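Local coordinates for protein acetyltransferase, GNAT family (Colwellia psychrerythraea, PDB 3IWG) that probably transfers an acyl group, most likely acetyl, to an acceptor that is not known, at residues A[156-159]-A[160-164]. Numbering follows the deposited sequence.
Sequences TFAA and ANIGA
F157 O takes two hydrogen bonds from N161. The backbone N161 N lies 3.0 Å from F157 O, the usual i to i+4 helical bond. The side-chain N161 ND2 reaches F157 O at 2.9 Å, from the other face of the carbonyl plane. This second bond is bent, with 143° at the hydrogen. The asparagine CG lies beside its own backbone N (chi1 -75°), which turns the amide back along the helix. N161 OD1 accepts from Q216 N, just past strand 207-214. F157 CG is anti to the backbone N, which places the ring beside the amide of N161. N161 ND2 sits over one ring face near the rim, 3.3 Å from F157 CE2. Ring and amide planes are 54° apart, so the two groups are not stacked. With an alanine at F157, N161 ND2 would probably lose the ring beside it, and the ring's contacts with I213, L191 and A194 would go, although the backbone acceptor stays. The last turn closes with I162 N hydrogen-bonded to A158 O at 2.7 Å and G163 N to A159 O at 3.0 Å, the more bent of the two. G163 leaves the helix with positive phi. Helix 151-162 of the GNAT-family region thus ends tied through N161 to Q216. F157, A158, N161 and I162 rest on I213 of strand 207-214, F157 also meets strand 190-199, and A158 and A164 touch L169 of helix 166-178.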
ATOM      1  N   THR A 156       3.381  -4.197 -13.016  1.00 25.96           N
ATOM      2  CA  THR A 156       3.377  -3.979 -14.445  1.00 27.30           C
ATOM      3  C   THR A 156       2.191  -4.660 -15.136  1.00 27.75           C
ATOM      4  O   THR A 156       1.509  -4.057 -15.975  1.00 27.62           O
ATOM      5  CB  THR A 156       4.655  -4.557 -15.040  1.00 28.11           C
ATOM      6  OG1 THR A 156       5.767  -3.882 -14.458  1.00 28.32           O
ATOM      7  CG2 THR A 156       4.668  -4.388 -16.534  1.00 29.67           C
ATOM      8  N   PHE A 157       1.946  -5.920 -14.786  1.00 27.47           N
ATOM      9  CA  PHE A 157       0.781  -6.618 -15.339  1.00 27.46           C
ATOM     10  C   PHE A 157      -0.561  -5.856 -15.057  1.00 27.26           C
ATOM     11  O   PHE A 157      -1.347  -5.581 -15.970  1.00 25.64           O
ATOM     12  CB  PHE A 157       0.750  -8.062 -14.803  1.00 27.61           C
ATOM     13  CG  PHE A 157      -0.409  -8.856 -15.301  1.00 28.24           C
ATOM     14  CD1 PHE A 157      -1.525  -9.011 -14.514  1.00 26.53           C
ATOM     15  CD2 PHE A 157      -0.383  -9.422 -16.579  1.00 27.41           C
ATOM     16  CE1 PHE A 157      -2.596  -9.724 -14.956  1.00 27.86           C
ATOM     17  CE2 PHE A 157      -1.439 -10.142 -17.028  1.00 28.16           C
ATOM     18  CZ  PHE A 157      -2.571 -10.286 -16.227  1.00 28.50           C
ATOM     19  N   ALA A 158      -0.784  -5.440 -13.809  1.00 26.88           N
ATOM     20  CA  ALA A 158      -2.020  -4.758 -13.501  1.00 26.73           C
ATOM     21  C   ALA A 158      -2.060  -3.378 -14.133  1.00 27.95           C
ATOM     22  O   ALA A 158      -3.105  -2.975 -14.646  1.00 29.02           O
ATOM     23  CB  ALA A 158      -2.240  -4.666 -12.003  1.00 26.35           C
ATOM     24  N   ALA A 159      -0.945  -2.649 -14.112  1.00 28.37           N
ATOM     25  CA  ALA A 159      -0.936  -1.300 -14.669  1.00 29.91           C
ATOM     26  C   ALA A 159      -1.312  -1.359 -16.156  1.00 31.56           C
ATOM     27  O   ALA A 159      -2.162  -0.578 -16.629  1.00 32.60           O
ATOM     28  CB  ALA A 159       0.466  -0.620 -14.492  1.00 28.69           C
ATOM     29  N   ALA A 160      -0.693  -2.293 -16.879  1.00 32.42           N
ATOM     30  CA  ALA A 160      -0.961  -2.484 -18.305  1.00 33.01           C
ATOM     31  C   ALA A 160      -2.399  -2.921 -18.557  1.00 33.74           C
ATOM     32  O   ALA A 160      -2.994  -2.527 -19.555  1.00 33.86           O
ATOM     33  CB  ALA A 160       0.029  -3.507 -18.910  1.00 32.47           C
ATOM     34  N   ASN A 161      -2.983  -3.716 -17.661  1.00 34.55           N
ATOM     35  CA  ASN A 161      -4.331  -4.260 -17.940  1.00 34.74           C
ATOM     36  C   ASN A 161      -5.462  -3.482 -17.356  1.00 35.78           C
ATOM     37  O   ASN A 161      -6.501  -3.442 -17.951  1.00 37.49           O
ATOM     38  CB  ASN A 161      -4.457  -5.721 -17.511  1.00 33.94           C
ATOM     39  CG  ASN A 161      -3.754  -6.630 -18.449  1.00 33.97           C
ATOM     40  OD1 ASN A 161      -4.202  -6.826 -19.575  1.00 33.22           O
ATOM     41  ND2 ASN A 161      -2.619  -7.171 -18.027  1.00 31.00           N
ATOM     42  N   ILE A 162      -5.323  -2.879 -16.193  1.00 37.34           N
ATOM     43  CA  ILE A 162      -6.469  -2.112 -15.644  1.00 38.25           C
ATOM     44  C   ILE A 162      -6.173  -0.609 -15.481  1.00 39.50           C
ATOM     45  O   ILE A 162      -7.035   0.134 -15.037  1.00 40.81           O
ATOM     46  CB  ILE A 162      -6.959  -2.671 -14.265  1.00 38.30           C
ATOM     47  CG1 ILE A 162      -5.851  -2.507 -13.201  1.00 37.80           C
ATOM     48  CG2 ILE A 162      -7.384  -4.139 -14.375  1.00 36.45           C
ATOM     49  CD1 ILE A 162      -6.286  -2.823 -11.767  1.00 38.96           C
ATOM     50  N   GLY A 163      -4.969  -0.150 -15.796  1.00 40.62           N
ATOM     51  CA  GLY A 163      -4.699   1.302 -15.765  1.00 41.19           C
ATOM     52  C   GLY A 163      -4.629   1.969 -14.380  1.00 41.72           C
ATOM     53  O   GLY A 163      -4.490   3.179 -14.294  1.00 41.88           O
ATOM     54  N   ALA A 164      -4.703   1.198 -13.286  1.00 41.70           N
ATOM     55  CA  ALA A 164      -4.406   1.748 -11.945  1.00 40.59           C
ATOM     56  C   ALA A 164      -2.961   2.238 -11.920  1.00 40.02           C
ATOM     57  O   ALA A 164      -2.111   1.761 -12.671  1.00 40.43           O
ATOM     58  CB  ALA A 164      -4.659   0.706 -10.837  1.00 40.20           C
TER